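Local coordinates for putative glycoside hydrolase (Bacteroides ovatus, PDB 4ONZ), which is a putative glycoside hydrolase whose function is not established, but which has the five-bladed beta-propeller fold of its clan, at residues I63-R68 / I93-L98; Y338-A341 / V345-A348; S82-A87 / E120-A125; E325-V328 / K333-L336; F18-G23 / A309-S314. All blocks are in the same frame, centred on the assembly; numbering follows the deposited sequence. Where two conformers were deposited one is given.

Contact 1: I63-R68 / I93-L98; sequences IVVLYR and IEMKRL
Val65 and Met95 mark the nearest backbone approach, CA to CA 8.4 Å, a separation that leaves room for strand 82-89 between the two segments. All three belong to one four-stranded antiparallel blade of the beta-propeller, in which strand 62-70 is second and the short strand 96-97 outermost, so the contact reaches across the third strand by side chains alone. The strand in between offers little bulk: Val65 and Tyr67 are hydrogen-bonded through their backbones to Ala87 and Gly85. Over this low stretch Met95, a selenomethionine, bends at both chi2 and chi3 and brings its selenium to 3.9 Å from Val65 CG2. The two side chains meet at about a right angle, and both also lean on Tyr337 of strand 333-340, in another sheet. The second bridge is polar. Tyr67 holds its CG between the backbone N and the carbonyl carbon (chi1 56°), which raises the ring toward 93-98, while Arg97 turns at chi3 and presents its guanidinium edge to the phenol oxygen. Ring and guanidinium planes stand almost perpendicular, 89° apart. Glu47 ties the pair together, its OE1 forming a hydrogen bond with Tyr67 OH and a salt bridge with Arg97 NH2; NH2 also bonds to Ser29 O. With these partners the arginine head is held in both position and rotation. Arg97 NE donates to Tyr67 OH over 3.1 Å, with an N-H...O angle of 152° and the oxygen slightly out of the guanidinium plane.

Contact 2: Y338-A341 / V345-A348; sequences YGCA and VAVA
Two backbone hydrogen bonds join Tyr338 and Ala346, an antiparallel hydrogen-bonded pair: Tyr338 N donates to Ala346 O at 3.0 Å, and Ala346 N returns to Tyr338 O at 2.9 Å, both nearly straight. The same Tyr338 O takes a CA-H...O contact from Val345 CA at 3.4 Å, beside the non-hydrogen-bonded pair Gly339 and Val345. These bonds close the beta hairpin of strands 333-340 and 344-350, the second and third strands of a three-stranded antiparallel sheet in the propeller; the short segments are strongly twisted, 123° between their directions. Apolar contacts gather on the face that carries Tyr338 and Ala346. With CG between the backbone N and the carbonyl carbon (chi1 60°), the tyrosine ring swings across to the partner strand, where Ala346 CB sits over its face in a CH-pi contact, 3.7 Å from the centroid and offset toward the rim. Cys340 SG comes to 3.9 Å from the same methyl, and Ala348 CB lies 4.2 Å from Tyr338 CE1. Outside the hairpin, Phe305 packs edge-to-face with the ring, and the buried Tyr338 OH is hydrogen-bonded to Glu312 OE2.

Contact 3: S82-A87 / E120-A125; sequences SRVGYA and EDPRVA
Ser82 and Glu120 lie side by side where the two strands come closest, CA to CA 5.7 Å, and the chains splay apart from there. Val84 and Pro122 already have their CA atoms 7.8 Å apart, and by Tyr86 and Val124 the gap is too wide for contact. The Ser82 hydroxymethyl group points at the other strand and rests against the aliphatic part of Glu120, with Ser82 OG 3.5 Å from Glu120 CG. Beyond CG the glutamate chain runs out extended (chi2 174°), which carries the carboxylate past the serine instead of onto it; Ser82 OG and Glu120 OE2 stay 4.2 Å apart. A water fills in: it accepts from Ser82 OG at 2.7 Å and donates to Glu120 OE2 at 2.7 Å. Ser82 OG is also hydrogen-bonded to Arg68 NE, and the same guanidinium forms a salt bridge through NH1 with Asp121 OD1, so one arginine of strand 62-70 binds both strands. The second meeting is apolar and less close. Val84 and Pro122 direct their side chains at each other, and the valine CG1 reaches the proline CG at 4.4 Å; Leu66 borders Val84, and Met134 packs on Pro122. No direct hydrogen bond links the two segments. An unknown ligand, probably from the crystallisation liquor, lies about 6 Å from the Glu120 side chain and may mark a pocket at this end. The arrangement is that of two neighbouring propeller blades, the third strand of one meeting the first strand of the next at one end and diverging along its length.

Contact 4: E325-V328 / K333-L336; sequences EGLV and KLYL
This is the beta hairpin of strands 322-330 and 333-340, with a classic beta bulge part-way along it, where Glu325 and Gly326 both face Tyr337. The segments run close to antiparallel, 166° between directions. Val328 and Tyr335 form the hydrogen-bonded pair: Tyr335 N donates to Val328 O at 2.8 Å, and Val328 N to Tyr335 O at 3.0 Å. CA-H...O contacts supplement them, from Leu334 CA to Val328 O at 3.3 Å and from Leu336 CA to Gly326 O at 3.4 Å. On one face Val328 CG2 touches Tyr335 CB at 3.7 Å, while the phenol ring leads away from the partner strand. On the other, Leu327 sends its CG anti to the backbone N (chi1 -180°), and CD1 reaches Leu336 CD1 at 3.9 Å and Leu334 CD2 at 4.1 Å, giving a buried leucine cluster. Strand 333-340 is the middle one of its three-stranded sheet, bonded on its other side to strand 344-350 through Leu334 with Cys350 and Leu336 with Ala348. Phe18 of the N-terminal loop packs on Leu334 and Leu336, whereas Val328 leans on Ala56 and Val58 of strand 50-59 in another sheet.

Contact 5: F18-G23 / A309-S314; sequences FLRPEG and APFEKS
Arg20 and Glu312 form the tight part of this contact, a salt bridge between side chains that arrive from opposite directions. Arg20 NE lies 2.7 Å from Glu312 OE2 with an N-H...O angle of 164°; the oxygen is close to the guanidinium plane and is met on its syn side, but with the donor tilted from the carboxylate plane. Arg20 NH2 adds two weak bonds, to Glu312 OE2 at 3.2 Å and OE1 at 3.4 Å. The flat groups are turned 61° against each other, so this is not a coplanar pairing with two equal bonds. The arginine gets there with an extended chain from CG to NE and a final twist at chi4 of 84°, which presents the NE edge. The carboxylate is gripped from other directions as well. Glu312 OE1 accepts from Ala309 N at 3.0 Å, met from above the carboxylate plane, and from Glu308 N; OE2 has Tyr338 OH as a further partner. Ala309 O in turn accepts from Glu312 N, closing the 3-10 turn 310-312. Apolar contact is looser: Arg20 CD stands 4.0 Å from Phe311 CZ and 4.3 Å from Ala309 CB. Toward solvent the two loops part, with Glu22, Gly23 and Pro310 exposed, whereas Glu312 is buried. The N-terminal loop before strand 34-37 is thus joined to the loop between strands 296-299 and 322-330. Against the sheet, Arg20 and Phe311 rest on Tyr338 of strand 333-340, Phe311 touches Ala346, and Pro21 packs on Val349 of strand 344-350.

How the contacts relate
Contacts 4 and 2 share strand 333-340 and together make one three-stranded sheet, their centres 11 Å apart. Contact 5 packs against the Tyr338 and Ala346 side of that sheet, 8 Å between centres from contact 2, and its Phe18 packs on the leucines of contact 4. Contacts 1 and 3 meet in one four-stranded sheet through strands 62-70 and 82-89, contact 3 joining it to the next. Ile63 CD1 packs 4.0 Å from Val328 CG2 between the four- and three-stranded sheets, and loop residue Ile93 adds CD1 3.8 Å from Val347 CG1. Contact 3, nearest the chain centre, borders the unknown ligand; a weak, long Arg123-Glu325 ion pair links it to contact 4. Contact 5 is peripheral.

Contact 1: I63-R68 / I93-L98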
# COMPACT_ATOMS: atom_id res chain seq x y z
N ILE A 63 10.65 10.90 7.59
CA ILE A 63 9.97 9.85 6.85
C ILE A 63 9.73 8.70 7.82
O ILE A 63 10.62 8.31 8.58
CB ILE A 63 10.81 9.36 5.65
CG1 ILE A 63 10.88 10.47 4.59
CG2 ILE A 63 10.19 8.11 5.05
CD1 ILE A 63 11.82 10.20 3.44
N VAL A 64 8.51 8.18 7.81
CA VAL A 64 8.15 7.04 8.65
C VAL A 64 7.69 5.92 7.75
O VAL A 64 6.84 6.12 6.88
CB VAL A 64 7.03 7.38 9.65
CG1 VAL A 64 6.61 6.12 10.40
CG2 VAL A 64 7.49 8.46 10.62
N VAL A 65 8.26 4.73 7.95
CA VAL A 65 7.90 3.55 7.19
C VAL A 65 7.24 2.59 8.16
O VAL A 65 7.78 2.29 9.22
CB VAL A 65 9.13 2.91 6.52
CG1 VAL A 65 8.73 1.69 5.72
CG2 VAL A 65 9.84 3.92 5.63
N LEU A 66 6.04 2.14 7.79
CA LEU A 66 5.24 1.22 8.59
C LEU A 66 5.20 -0.10 7.81
O LEU A 66 4.49 -0.24 6.83
CB LEU A 66 3.84 1.82 8.80
CG LEU A 66 3.89 3.11 9.64
CD1 LEU A 66 2.70 4.03 9.40
CD2 LEU A 66 4.01 2.77 11.12
N TYR A 67 6.01 -1.05 8.25
CA TYR A 67 6.20 -2.28 7.51
C TYR A 67 5.45 -3.50 8.03
O TYR A 67 5.30 -3.68 9.22
CB TYR A 67 7.69 -2.61 7.44
CG TYR A 67 8.42 -2.72 8.78
CD1 TYR A 67 8.93 -1.59 9.41
CD2 TYR A 67 8.65 -3.95 9.38
CE1 TYR A 67 9.61 -1.69 10.62
CE2 TYR A 67 9.35 -4.05 10.57
CZ TYR A 67 9.84 -2.92 11.19
OH TYR A 67 10.52 -3.02 12.39
N ARG A 68 4.98 -4.33 7.10
CA ARG A 68 4.43 -5.61 7.45
C ARG A 68 5.55 -6.52 7.96
O ARG A 68 6.58 -6.64 7.31
CB ARG A 68 3.78 -6.29 6.25
CG ARG A 68 3.20 -7.64 6.59
CD ARG A 68 2.48 -8.22 5.39
NE ARG A 68 2.10 -9.62 5.57
CZ ARG A 68 1.52 -10.34 4.60
NH1 ARG A 68 1.25 -9.79 3.44
NH2 ARG A 68 1.21 -11.61 4.81
N ILE A 93 16.61 6.81 4.05
CA ILE A 93 17.51 5.67 3.87
C ILE A 93 17.80 4.97 5.20
O ILE A 93 17.55 3.77 5.34
CB ILE A 93 18.85 6.13 3.24
CG1 ILE A 93 18.59 6.98 1.99
CG2 ILE A 93 19.74 4.94 2.92
CD1 ILE A 93 17.78 6.28 0.92
N GLU A 94 18.37 5.70 6.16
CA GLU A 94 18.66 5.13 7.47
C GLU A 94 17.35 5.00 8.25
O GLU A 94 16.52 5.90 8.24
CB GLU A 94 19.69 5.97 8.22
CG GLU A 94 21.02 6.09 7.49
CD GLU A 94 21.65 4.74 7.18
OE1 GLU A 94 21.51 3.81 8.00
OE2 GLU A 94 22.31 4.62 6.13
N MSE A 95 17.18 3.86 8.92
CA MSE A 95 15.95 3.57 9.66
C MSE A 95 16.20 3.31 11.12
O MSE A 95 17.09 2.54 11.47
CB MSE A 95 15.32 2.31 9.07
CG MSE A 95 14.94 2.40 7.60
SE MSE A 95 13.33 3.50 7.33
CE MSE A 95 13.74 4.25 5.57
N LYS A 96 15.42 3.97 11.98
CA LYS A 96 15.47 3.75 13.42
C LYS A 96 14.15 3.05 13.75
O LYS A 96 13.08 3.65 13.60
CB LYS A 96 15.60 5.08 14.16
CG LYS A 96 15.64 4.99 15.68
CD LYS A 96 15.77 6.38 16.29
CE LYS A 96 15.55 6.37 17.80
NZ LYS A 96 16.48 5.46 18.51
N ARG A 97 14.23 1.79 14.17
CA ARG A 97 13.05 0.97 14.43
C ARG A 97 12.71 0.78 15.90
O ARG A 97 13.59 0.82 16.75
CB ARG A 97 13.26 -0.40 13.77
CG ARG A 97 13.41 -0.30 12.26
CD ARG A 97 14.20 -1.45 11.66
NE ARG A 97 13.56 -2.76 11.79
CZ ARG A 97 14.07 -3.88 11.28
NH1 ARG A 97 15.21 -3.85 10.59
NH2 ARG A 97 13.42 -5.02 11.42
N LEU A 98 11.43 0.60 16.19
CA LEU A 98 10.96 0.33 17.55
C LEU A 98 10.99 -1.17 17.78
O LEU A 98 10.73 -1.95 16.85
CB LEU A 98 9.53 0.84 17.76
CG LEU A 98 9.25 2.33 17.60
CD1 LEU A 98 7.77 2.61 17.79
CD2 LEU A 98 10.09 3.16 18.57

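Contact 2: Y338-A341 / V345-A348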
# COMPACT_ATOMS: atom_id res chain seq x y z
N TYR A 338 9.00 -0.18 -1.18
CA TYR A 338 8.44 -1.42 -1.72
C TYR A 338 8.98 -2.65 -1.06
O TYR A 338 10.08 -2.62 -0.48
CB TYR A 338 8.71 -1.49 -3.22
CG TYR A 338 10.18 -1.48 -3.68
CD1 TYR A 338 10.91 -0.28 -3.78
CD2 TYR A 338 10.79 -2.64 -4.11
CE1 TYR A 338 12.23 -0.28 -4.23
CE2 TYR A 338 12.10 -2.65 -4.56
CZ TYR A 338 12.82 -1.48 -4.63
OH TYR A 338 14.12 -1.54 -5.09
N GLY A 339 8.18 -3.70 -1.11
CA GLY A 339 8.57 -5.00 -0.63
C GLY A 339 9.41 -5.58 -1.75
O GLY A 339 9.04 -5.49 -2.93
N CYS A 340 10.56 -6.13 -1.39
CA CYS A 340 11.45 -6.75 -2.36
C CYS A 340 11.62 -8.22 -1.97
O CYS A 340 11.87 -8.54 -0.81
CB CYS A 340 12.78 -5.97 -2.48
SG CYS A 340 13.76 -5.84 -0.98
N ALA A 341 11.39 -9.10 -2.95
CA ALA A 341 11.52 -10.55 -2.75
C ALA A 341 10.57 -11.12 -1.70
O ALA A 341 10.86 -12.15 -1.09
CB ALA A 341 12.97 -10.89 -2.41
N VAL A 345 12.34 -4.57 2.86
CA VAL A 345 11.86 -3.28 2.37
C VAL A 345 13.00 -2.57 1.66
O VAL A 345 14.14 -2.54 2.16
CB VAL A 345 11.32 -2.37 3.49
CG1 VAL A 345 10.95 -0.99 2.94
CG2 VAL A 345 10.11 -3.00 4.17
N ALA A 346 12.69 -2.01 0.49
CA ALA A 346 13.66 -1.26 -0.29
C ALA A 346 13.09 0.10 -0.67
O ALA A 346 11.88 0.34 -0.58
CB ALA A 346 14.08 -2.03 -1.53
N VAL A 347 13.99 0.98 -1.11
CA VAL A 347 13.61 2.34 -1.48
C VAL A 347 14.19 2.72 -2.84
O VAL A 347 15.28 2.27 -3.22
CB VAL A 347 14.08 3.35 -0.40
CG1 VAL A 347 15.61 3.44 -0.35
CG2 VAL A 347 13.50 4.73 -0.64
N ALA A 348 13.44 3.54 -3.58
CA ALA A 348 13.88 4.12 -4.86
C ALA A 348 13.42 5.57 -4.82
O ALA A 348 12.39 5.89 -4.20
CB ALA A 348 13.31 3.37 -6.06

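Contact 3: S82-A87 / E120-A125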
# COMPACT_ATOMS: atom_id res chain seq x y z
N SER A 82 0.77 -11.59 11.01
CA SER A 82 1.31 -10.33 10.51
C SER A 82 1.07 -9.21 11.51
O SER A 82 -0.02 -9.09 12.10
CB SER A 82 0.68 -9.92 9.17
OG SER A 82 1.21 -10.67 8.10
N ARG A 83 2.10 -8.39 11.71
CA ARG A 83 2.00 -7.21 12.55
C ARG A 83 2.71 -6.05 11.83
O ARG A 83 3.54 -6.27 10.96
CB ARG A 83 2.59 -7.47 13.94
CG ARG A 83 1.91 -8.61 14.68
CD ARG A 83 2.59 -8.92 16.00
NE ARG A 83 1.98 -10.05 16.70
CZ ARG A 83 2.26 -11.34 16.48
NH1 ARG A 83 3.12 -11.71 15.54
NH2 ARG A 83 1.67 -12.27 17.23
N VAL A 84 2.38 -4.82 12.19
CA VAL A 84 2.98 -3.65 11.56
C VAL A 84 4.05 -3.00 12.45
O VAL A 84 3.81 -2.69 13.61
CB VAL A 84 1.91 -2.60 11.22
CG1 VAL A 84 2.55 -1.38 10.57
CG2 VAL A 84 0.87 -3.21 10.29
N GLY A 85 5.24 -2.83 11.87
CA GLY A 85 6.37 -2.21 12.56
C GLY A 85 6.52 -0.76 12.16
O GLY A 85 6.00 -0.34 11.13
N TYR A 86 7.26 -0.02 12.97
CA TYR A 86 7.52 1.40 12.77
C TYR A 86 9.02 1.63 12.59
O TYR A 86 9.83 1.09 13.34
CB TYR A 86 7.05 2.15 14.02
CG TYR A 86 7.40 3.63 14.08
CD1 TYR A 86 8.68 4.06 14.46
CD2 TYR A 86 6.43 4.60 13.84
CE1 TYR A 86 8.99 5.41 14.53
CE2 TYR A 86 6.73 5.96 13.92
CZ TYR A 86 8.01 6.36 14.26
OH TYR A 86 8.31 7.70 14.34
N ALA A 87 9.37 2.40 11.56
CA ALA A 87 10.74 2.81 11.31
C ALA A 87 10.70 4.31 11.00
O ALA A 87 9.81 4.78 10.28
CB ALA A 87 11.35 2.05 10.16
N GLU A 120 -2.03 -6.93 7.86
CA GLU A 120 -1.14 -6.93 6.71
C GLU A 120 -1.26 -5.71 5.81
O GLU A 120 -2.26 -5.00 5.81
CB GLU A 120 -1.51 -8.12 5.79
CG GLU A 120 -1.66 -9.48 6.45
CD GLU A 120 -2.16 -10.56 5.50
OE1 GLU A 120 -2.58 -10.22 4.37
OE2 GLU A 120 -2.13 -11.75 5.87
N ASP A 121 -0.20 -5.51 5.04
CA ASP A 121 -0.15 -4.59 3.92
C ASP A 121 -0.80 -3.22 4.14
O ASP A 121 -1.83 -2.92 3.53
CB ASP A 121 -0.80 -5.27 2.72
CG ASP A 121 -0.12 -6.58 2.32
OD1 ASP A 121 0.88 -6.97 2.92
OD2 ASP A 121 -0.62 -7.22 1.37
N PRO A 122 -0.20 -2.38 4.97
CA PRO A 122 -0.76 -1.07 5.21
C PRO A 122 -0.49 -0.06 4.10
O PRO A 122 0.51 -0.14 3.39
CB PRO A 122 -0.01 -0.62 6.47
CG PRO A 122 1.31 -1.28 6.37
CD PRO A 122 1.00 -2.64 5.80
N ARG A 123 -1.40 0.89 3.97
CA ARG A 123 -1.22 2.05 3.12
C ARG A 123 -1.67 3.20 3.99
O ARG A 123 -2.73 3.12 4.62
CB ARG A 123 -2.04 1.95 1.84
CG ARG A 123 -1.49 0.91 0.89
CD ARG A 123 -2.51 0.43 -0.11
NE ARG A 123 -1.91 -0.53 -1.04
CZ ARG A 123 -1.65 -1.81 -0.76
NH1 ARG A 123 -1.94 -2.33 0.42
NH2 ARG A 123 -1.11 -2.59 -1.69
N VAL A 124 -0.87 4.25 4.06
CA VAL A 124 -1.16 5.38 4.93
C VAL A 124 -1.18 6.73 4.23
O VAL A 124 -0.34 7.02 3.39
CB VAL A 124 -0.14 5.42 6.09
CG1 VAL A 124 -0.32 6.68 6.94
CG2 VAL A 124 -0.28 4.17 6.95
N ALA A 125 -2.17 7.54 4.59
CA ALA A 125 -2.29 8.90 4.11
C ALA A 125 -2.69 9.78 5.31
O ALA A 125 -3.20 9.27 6.32
CB ALA A 125 -3.30 8.99 2.99
O HOH W 1 -0.78 -12.55 8.04

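Contact 4: E325-V328 / K333-L336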
# COMPACT_ATOMS: atom_id res chain seq x y z
N GLU A 325 4.25 0.12 -2.30
CA GLU A 325 3.17 0.38 -1.34
C GLU A 325 3.26 1.70 -0.56
O GLU A 325 2.27 2.11 0.07
CB GLU A 325 3.08 -0.83 -0.41
CG GLU A 325 1.86 -0.92 0.50
CD GLU A 325 1.73 -2.30 1.14
OE1 GLU A 325 2.23 -3.29 0.53
OE2 GLU A 325 1.15 -2.40 2.25
N GLY A 326 4.42 2.36 -0.61
CA GLY A 326 4.61 3.64 0.06
C GLY A 326 5.16 4.69 -0.88
O GLY A 326 6.00 4.40 -1.72
N LEU A 327 4.67 5.91 -0.74
CA LEU A 327 5.10 7.03 -1.55
C LEU A 327 5.08 8.30 -0.72
O LEU A 327 4.03 8.71 -0.22
CB LEU A 327 4.19 7.19 -2.77
CG LEU A 327 4.55 8.34 -3.71
CD1 LEU A 327 5.92 8.13 -4.35
CD2 LEU A 327 3.47 8.47 -4.78
N VAL A 328 6.25 8.93 -0.57
CA VAL A 328 6.33 10.16 0.23
C VAL A 328 7.10 11.25 -0.50
O VAL A 328 8.03 10.96 -1.26
CB VAL A 328 6.97 9.92 1.61
CG1 VAL A 328 6.11 8.99 2.46
CG2 VAL A 328 8.37 9.36 1.50
N LYS A 333 11.77 15.71 -3.37
CA LYS A 333 11.94 14.39 -3.98
C LYS A 333 10.82 13.45 -3.57
O LYS A 333 10.16 13.65 -2.56
CB LYS A 333 13.27 13.75 -3.57
CG LYS A 333 14.50 14.49 -4.06
CD LYS A 333 15.76 13.76 -3.64
CE LYS A 333 17.00 14.47 -4.15
NZ LYS A 333 18.23 13.79 -3.66
N LEU A 334 10.60 12.43 -4.39
CA LEU A 334 9.63 11.39 -4.09
C LEU A 334 10.38 10.11 -3.76
O LEU A 334 11.26 9.70 -4.52
CB LEU A 334 8.69 11.15 -5.27
CG LEU A 334 7.58 12.17 -5.53
CD1 LEU A 334 6.90 11.85 -6.86
CD2 LEU A 334 6.57 12.14 -4.38
N TYR A 335 10.06 9.53 -2.62
CA TYR A 335 10.64 8.26 -2.17
C TYR A 335 9.58 7.17 -2.26
O TYR A 335 8.51 7.27 -1.65
CB TYR A 335 11.13 8.37 -0.73
CG TYR A 335 12.31 9.31 -0.55
CD1 TYR A 335 12.13 10.69 -0.57
CD2 TYR A 335 13.60 8.82 -0.34
CE1 TYR A 335 13.19 11.55 -0.42
CE2 TYR A 335 14.67 9.69 -0.18
CZ TYR A 335 14.46 11.05 -0.22
OH TYR A 335 15.52 11.92 -0.06
N LEU A 336 9.92 6.12 -3.00
CA LEU A 336 9.05 4.96 -3.22
C LEU A 336 9.54 3.81 -2.34
O LEU A 336 10.71 3.43 -2.43
CB LEU A 336 9.18 4.56 -4.69
CG LEU A 336 8.10 3.71 -5.34
CD1 LEU A 336 6.78 4.46 -5.29
CD2 LEU A 336 8.50 3.41 -6.77

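Contact 5: F18-G23 / A309-S314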
# COMPACT_ATOMS: atom_id res chain seq x y z
N PHE A 18 12.29 6.47 -10.93
CA PHE A 18 12.69 6.17 -9.56
C PHE A 18 13.96 5.35 -9.63
O PHE A 18 13.97 4.27 -10.22
CB PHE A 18 11.60 5.41 -8.82
CG PHE A 18 10.38 6.23 -8.52
CD1 PHE A 18 9.36 6.35 -9.45
CD2 PHE A 18 10.27 6.89 -7.31
CE1 PHE A 18 8.23 7.10 -9.17
CE2 PHE A 18 9.15 7.65 -7.03
CZ PHE A 18 8.13 7.76 -7.97
N LEU A 19 15.04 5.86 -9.04
CA LEU A 19 16.33 5.18 -9.08
C LEU A 19 16.69 4.62 -7.71
O LEU A 19 16.49 5.29 -6.69
CB LEU A 19 17.42 6.15 -9.56
CG LEU A 19 17.15 6.84 -10.90
CD1 LEU A 19 18.28 7.82 -11.22
CD2 LEU A 19 16.99 5.82 -12.02
N ARG A 20 17.23 3.40 -7.70
CA ARG A 20 17.66 2.75 -6.47
C ARG A 20 19.00 3.38 -6.05
O ARG A 20 19.94 3.35 -6.84
CB ARG A 20 17.86 1.25 -6.71
CG ARG A 20 16.62 0.49 -7.19
CD ARG A 20 17.02 -0.81 -7.88
NE ARG A 20 15.88 -1.63 -8.32
CZ ARG A 20 15.23 -1.48 -9.47
NH1 ARG A 20 15.54 -0.50 -10.32
NH2 ARG A 20 14.22 -2.29 -9.76
N PRO A 21 19.09 3.97 -4.84
CA PRO A 21 20.39 4.54 -4.44
C PRO A 21 21.40 3.41 -4.27
O PRO A 21 21.11 2.43 -3.57
CB PRO A 21 20.10 5.26 -3.12
CG PRO A 21 18.62 5.30 -2.98
CD PRO A 21 18.07 4.16 -3.79
N GLU A 22 22.57 3.54 -4.89
CA GLU A 22 23.57 2.47 -4.83
C GLU A 22 23.95 2.06 -3.40
O GLU A 22 24.20 2.90 -2.54
CB GLU A 22 24.82 2.82 -5.64
CG GLU A 22 25.72 1.61 -5.90
CD GLU A 22 26.92 1.91 -6.77
OE1 GLU A 22 27.55 2.97 -6.60
OE2 GLU A 22 27.25 1.06 -7.63
N GLY A 23 23.97 0.75 -3.18
CA GLY A 23 24.38 0.14 -1.92
C GLY A 23 23.55 0.30 -0.67
O GLY A 23 23.97 -0.19 0.37
N ALA A 309 17.64 -5.77 -9.42
CA ALA A 309 18.80 -5.92 -8.52
C ALA A 309 18.82 -7.21 -7.68
O ALA A 309 17.76 -7.81 -7.42
CB ALA A 309 18.89 -4.70 -7.61
N PRO A 310 20.02 -7.65 -7.24
CA PRO A 310 20.13 -8.88 -6.45
C PRO A 310 19.25 -8.91 -5.19
O PRO A 310 18.70 -9.96 -4.87
CB PRO A 310 21.62 -8.92 -6.06
CG PRO A 310 22.31 -8.11 -7.10
CD PRO A 310 21.34 -7.03 -7.47
N PHE A 311 19.10 -7.77 -4.51
CA PHE A 311 18.30 -7.71 -3.28
C PHE A 311 16.79 -7.90 -3.51
O PHE A 311 16.04 -8.09 -2.57
CB PHE A 311 18.57 -6.42 -2.49
CG PHE A 311 18.14 -5.17 -3.20
CD1 PHE A 311 16.85 -4.70 -3.05
CD2 PHE A 311 19.03 -4.46 -4.00
CE1 PHE A 311 16.43 -3.55 -3.70
CE2 PHE A 311 18.62 -3.31 -4.66
CZ PHE A 311 17.32 -2.86 -4.51
N GLU A 312 16.36 -7.87 -4.77
CA GLU A 312 14.96 -8.08 -5.11
C GLU A 312 14.69 -9.54 -5.49
O GLU A 312 13.55 -9.88 -5.80
CB GLU A 312 14.58 -7.16 -6.27
CG GLU A 312 14.74 -5.69 -5.89
CD GLU A 312 14.78 -4.73 -7.07
OE1 GLU A 312 15.01 -5.16 -8.21
OE2 GLU A 312 14.61 -3.51 -6.84
N LYS A 313 15.73 -10.37 -5.41
CA LYS A 313 15.68 -11.78 -5.79
C LYS A 313 16.01 -12.68 -4.60
O LYS A 313 16.62 -12.24 -3.63
CB LYS A 313 16.69 -12.06 -6.90
CG LYS A 313 16.47 -11.26 -8.17
CD LYS A 313 17.61 -11.48 -9.16
CE LYS A 313 17.31 -10.82 -10.49
NZ LYS A 313 17.02 -9.37 -10.32
N SER A 314 15.62 -13.95 -4.70
CA SER A 314 15.89 -14.94 -3.65
C SER A 314 15.69 -16.36 -4.20
O SER A 314 15.43 -16.55 -5.39
CB SER A 314 14.97 -14.73 -2.45
OG SER A 314 13.67 -15.22 -2.73